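Local coordinates for alpha-tubulin N-acetyltransferase (Danio rerio, PDB 4H6U) that transfers an acetyl group from acetyl coenzyme A to a lysine side chain of alpha-tubulin, using a GNAT-type acetyltransferase fold, at the interface of chains A and B. Residues are numbered along the deposited sequence; one frame, centred on the assembly and turned at random. Chains: chain A/B, Alpha-tubulin N-acetyltransferase.

Contacts 1 and 2 lie about 25 Å apart, measured between the centres of their C-alpha atoms, and both are built on the same strand pair: the N-terminal strand 5-8 of one copy laid antiparallel beside strand 42-45 of the other. In contact 1 chain B supplies the N-terminal strand, and the chain A loop at 88-89 joins in; in contact 2 chain A supplies it, with helix 9-14 and the loop at B:Lys51 added. Because the interface is two-fold symmetric, the result is a reciprocal exchange of N-terminal strands between the copies, which may belong to this crystal form rather than to the working enzyme.

Contact 1: the interface of chains A and B. Residues chain A 42-44, 88-89; chain B 5-6.
B:Asp6 enters between two pieces of chain A, with strand residues A:Val42 to A:Thr44 along one flank and the loop residues A:Arg88 and A:Gly89 along the other. Its backbone N donates a hydrogen bond to the carbonyl O of A:Gly89, at 3.2 Å, bent to 147° at the hydrogen. Starting up the side chain, CB of B:Asp6 lies 3.8 Å from the methyl CG2 of A:Val42, an apolar contact. The same CB is 3.4 Å from O of A:Gly89. With CG anti to its own carbonyl carbon (chi1 -66°), the carboxylate is carried up between A:Thr44 and A:Arg88. OD1 turns to the loop, 3.6 Å from CB of A:Arg88. OD2 lies between strand and loop, 3.5 Å from CA of A:Thr44 and also against CD of A:Arg88, and the A:Thr44 side chain runs beside the aspartate, pointing the same way.

A:Arg88 crosses the aspartate at about a right angle, its chain extended from CG to NE. Guanidinium and carboxylate planes are only 20° apart, yet NH1 of A:Arg88 stays 4.2 Å from OD2 of B:Asp6, so the opposite charges probably attract without forming a salt bridge. At the guanidinium edge, and in its plane, lies the carbonyl O of B:Met5, 3.5 Å from NH1.

In the fold, B:Asp6 belongs to strand 5-8 of chain B and pairs as an antiparallel bridge with A:Thr44 of strand 42-45, while A:Arg88 and A:Gly89 form the loop leading into strand 90-99 of chain A.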
loop_
_atom_site.group_PDB
_atom_site.type_symbol
_atom_site.label_atom_id
_atom_site.label_comp_id
_atom_site.label_asym_id
_atom_site.label_seq_id
_atom_site.Cartn_x
_atom_site.Cartn_y
_atom_site.Cartn_z
ATOM N N VAL A 42 -12.764 -8.919 16.871
ATOM C CA VAL A 42 -11.540 -8.419 16.263
ATOM C C VAL A 42 -10.389 -9.396 16.429
ATOM O O VAL A 42 -10.461 -10.343 17.200
ATOM C CB VAL A 42 -11.114 -7.068 16.863
ATOM C CG1 VAL A 42 -12.195 -6.041 16.643
ATOM C CG2 VAL A 42 -10.809 -7.211 18.340
ATOM N N THR A 43 -9.340 -9.163 15.651
ATOM C CA THR A 43 -8.096 -9.888 15.818
ATOM C C THR A 43 -6.999 -8.880 16.171
ATOM O O THR A 43 -6.968 -7.773 15.635
ATOM C CB THR A 43 -7.693 -10.642 14.514
ATOM O OG1 THR A 43 -6.290 -10.921 14.511
ATOM C CG2 THR A 43 -8.015 -9.795 13.294
ATOM N N THR A 44 -6.146 -9.251 17.122
ATOM C CA THR A 44 -5.003 -8.437 17.492
ATOM C C THR A 44 -3.856 -8.672 16.503
ATOM O O THR A 44 -3.278 -9.763 16.456
ATOM C CB THR A 44 -4.511 -8.827 18.913
ATOM O OG1 THR A 44 -5.636 -9.007 19.793
ATOM C CG2 THR A 44 -3.574 -7.780 19.464
ATOM N N ARG A 88 -5.523 -0.517 23.176
ATOM C CA ARG A 88 -5.675 -0.766 21.728
ATOM C C ARG A 88 -7.025 -0.356 21.177
ATOM O O ARG A 88 -8.059 -0.882 21.589
ATOM C CB ARG A 88 -5.494 -2.253 21.437
ATOM C CG ARG A 88 -4.109 -2.682 21.062
ATOM C CD ARG A 88 -3.987 -4.189 21.245
ATOM N NE ARG A 88 -2.603 -4.600 21.449
ATOM C CZ ARG A 88 -1.820 -5.113 20.503
ATOM N NH1 ARG A 88 -2.284 -5.297 19.268
ATOM N NH2 ARG A 88 -0.564 -5.451 20.800
ATOM N N GLY A 89 -7.031 0.542 20.209
ATOM C CA GLY A 89 -8.289 0.877 19.586
ATOM C C GLY A 89 -8.619 -0.096 18.483
ATOM O O GLY A 89 -7.958 -1.122 18.325
ATOM N N MET B 5 -2.795 -2.494 17.070
ATOM C CA MET B 5 -4.124 -2.223 16.548
ATOM C C MET B 5 -4.963 -3.488 16.592
ATOM O O MET B 5 -4.430 -4.606 16.611
ATOM C CB MET B 5 -4.026 -1.739 15.098
ATOM C CG MET B 5 -3.428 -0.343 14.934
ATOM S SD MET B 5 -3.157 0.157 13.206
ATOM C CE MET B 5 -1.775 -0.875 12.696
ATOM N N ASP B 6 -6.273 -3.310 16.709
ATOM C CA ASP B 6 -7.211 -4.408 16.522
ATOM C C ASP B 6 -8.003 -4.207 15.221
ATOM O O ASP B 6 -8.438 -3.105 14.930
ATOM C CB ASP B 6 -8.160 -4.492 17.698
ATOM C CG ASP B 6 -7.458 -4.879 18.969
ATOM O OD1 ASP B 6 -7.922 -4.449 20.041
ATOM O OD2 ASP B 6 -6.449 -5.617 18.892
#

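Contact 2: the interface of chains A and B. Residues chain A 7, 9, 12; chain B 41-43, 51.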
loop_
_atom_site.group_PDB
_atom_site.type_symbol
_atom_site.label_atom_id
_atom_site.label_comp_id
_atom_site.label_asym_id
_atom_site.label_seq_id
_atom_site.Cartn_x
_atom_site.Cartn_y
_atom_site.Cartn_z
ATOM N N PHE A 7 12.326 3.777 12.417
ATOM C CA PHE A 7 12.730 3.798 11.015
ATOM C C PHE A 7 13.927 4.692 10.849
ATOM O O PHE A 7 13.921 5.813 11.324
ATOM C CB PHE A 7 11.613 4.377 10.110
ATOM C CG PHE A 7 10.500 3.422 9.767
ATOM C CD1 PHE A 7 10.202 2.328 10.558
ATOM C CD2 PHE A 7 9.714 3.673 8.656
ATOM C CE1 PHE A 7 9.173 1.470 10.233
ATOM C CE2 PHE A 7 8.681 2.830 8.308
ATOM C CZ PHE A 7 8.405 1.712 9.113
ATOM N N TYR A 9 16.019 7.373 8.775
ATOM C CA TYR A 9 15.470 8.479 7.981
ATOM C C TYR A 9 15.414 8.207 6.486
ATOM O O TYR A 9 14.392 8.470 5.851
ATOM C CB TYR A 9 16.260 9.776 8.256
ATOM C CG TYR A 9 15.966 10.390 9.614
ATOM C CD1 TYR A 9 14.651 10.650 9.987
ATOM C CD2 TYR A 9 16.967 10.629 10.550
ATOM C CE1 TYR A 9 14.344 11.193 11.218
ATOM C CE2 TYR A 9 16.668 11.169 11.796
ATOM C CZ TYR A 9 15.344 11.438 12.124
ATOM O OH TYR A 9 14.983 11.974 13.341
ATOM N N ASN A 12 12.630 5.765 5.880
ATOM C CA ASN A 12 11.333 6.380 6.070
ATOM C C ASN A 12 10.940 7.226 4.846
ATOM O O ASN A 12 9.806 7.183 4.372
ATOM C CB ASN A 12 11.323 7.256 7.327
ATOM C CG ASN A 12 9.897 7.500 7.867
ATOM O OD1 ASN A 12 9.011 6.668 7.743
ATOM N ND2 ASN A 12 9.678 8.681 8.390
ATOM N N GLN B 41 20.888 7.126 12.417
ATOM C CA GLN B 41 19.891 7.932 13.076
ATOM C C GLN B 41 18.482 7.436 12.697
ATOM O O GLN B 41 18.205 7.085 11.526
ATOM C CB GLN B 41 20.074 9.407 12.709
ATOM C CG GLN B 41 21.024 10.169 13.629
ATOM C CD GLN B 41 20.749 11.666 13.621
ATOM O OE1 GLN B 41 21.447 12.430 12.958
ATOM N NE2 GLN B 41 19.716 12.088 14.351
ATOM N N VAL B 42 17.605 7.364 13.699
ATOM C CA VAL B 42 16.250 6.925 13.435
ATOM C C VAL B 42 15.214 7.896 13.990
ATOM O O VAL B 42 15.502 8.726 14.876
ATOM C CB VAL B 42 15.985 5.540 14.059
ATOM C CG1 VAL B 42 16.963 4.522 13.521
ATOM C CG2 VAL B 42 16.115 5.613 15.615
ATOM N N THR B 43 14.006 7.738 13.458
ATOM C CA THR B 43 12.797 8.394 13.933
ATOM C C THR B 43 11.806 7.335 14.334
ATOM O O THR B 43 11.597 6.348 13.623
ATOM C CB THR B 43 12.115 9.279 12.866
ATOM O OG1 THR B 43 10.740 9.506 13.236
ATOM C CG2 THR B 43 12.126 8.611 11.519
ATOM N N LYS B 51 6.556 9.570 6.601
ATOM C CA LYS B 51 6.336 11.015 6.566
ATOM C C LYS B 51 7.584 11.867 6.731
ATOM O O LYS B 51 8.444 11.579 7.564
ATOM C CB LYS B 51 5.328 11.441 7.624
ATOM C CG LYS B 51 5.217 12.956 7.743
ATOM C CD LYS B 51 4.137 13.324 8.747
ATOM C CE LYS B 51 3.666 14.761 8.577
ATOM N NZ LYS B 51 2.166 14.853 8.441
#
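The carbonyl O of A:Phe7 accepts a hydrogen bond from the backbone N of B:Thr43 at 2.9 Å, nearly straight with 172° at the hydrogen. The return bond, from N of A:Phe7 to O of B:Thr43, is equally short. Together they close an antiparallel bridge between strand 5-8 of chain A and strand 42-45 of chain B. The two hydrogen bonds run between backbone atoms; side chains, that of B:Thr43 among them, pack around the bridge.

A:Tyr9, at the start of helix 9-14, lays its ring over the receiving strand. One face looks onto the peptide between B:Val42 and B:Thr43, whose C and N both lie 4.0 Å above the ring plane, displaced toward the rim. The CD1 and CE1 side of the ring belongs to B:Thr43, where CE1 comes to 3.4 Å from CB. The methyl CG2 of the threonine, set between its own backbone N and carbonyl carbon, is pushed toward this same ring side and also meets the carbonyl O of A:Phe7. On the opposite side, CE2 of A:Tyr9 rests 3.9 Å from CB of B:Gln41. The B:Gln41 amide stands almost upright to the ring, at 83°, so the two flat groups do not stack; its aliphatic part makes the apolar contact. The phenol OH is carried past the strand backbone, 3.6 Å from O of B:Val42.

One turn further along the helix, A:Asn12 reaches toward a separate loop of chain B. Its CG is anti to its backbone N (chi1 -159°), which directs the amide at the B:Lys51 backbone, and ND2 of A:Asn12 comes to 3.3 Å from the carbonyl O of B:Lys51.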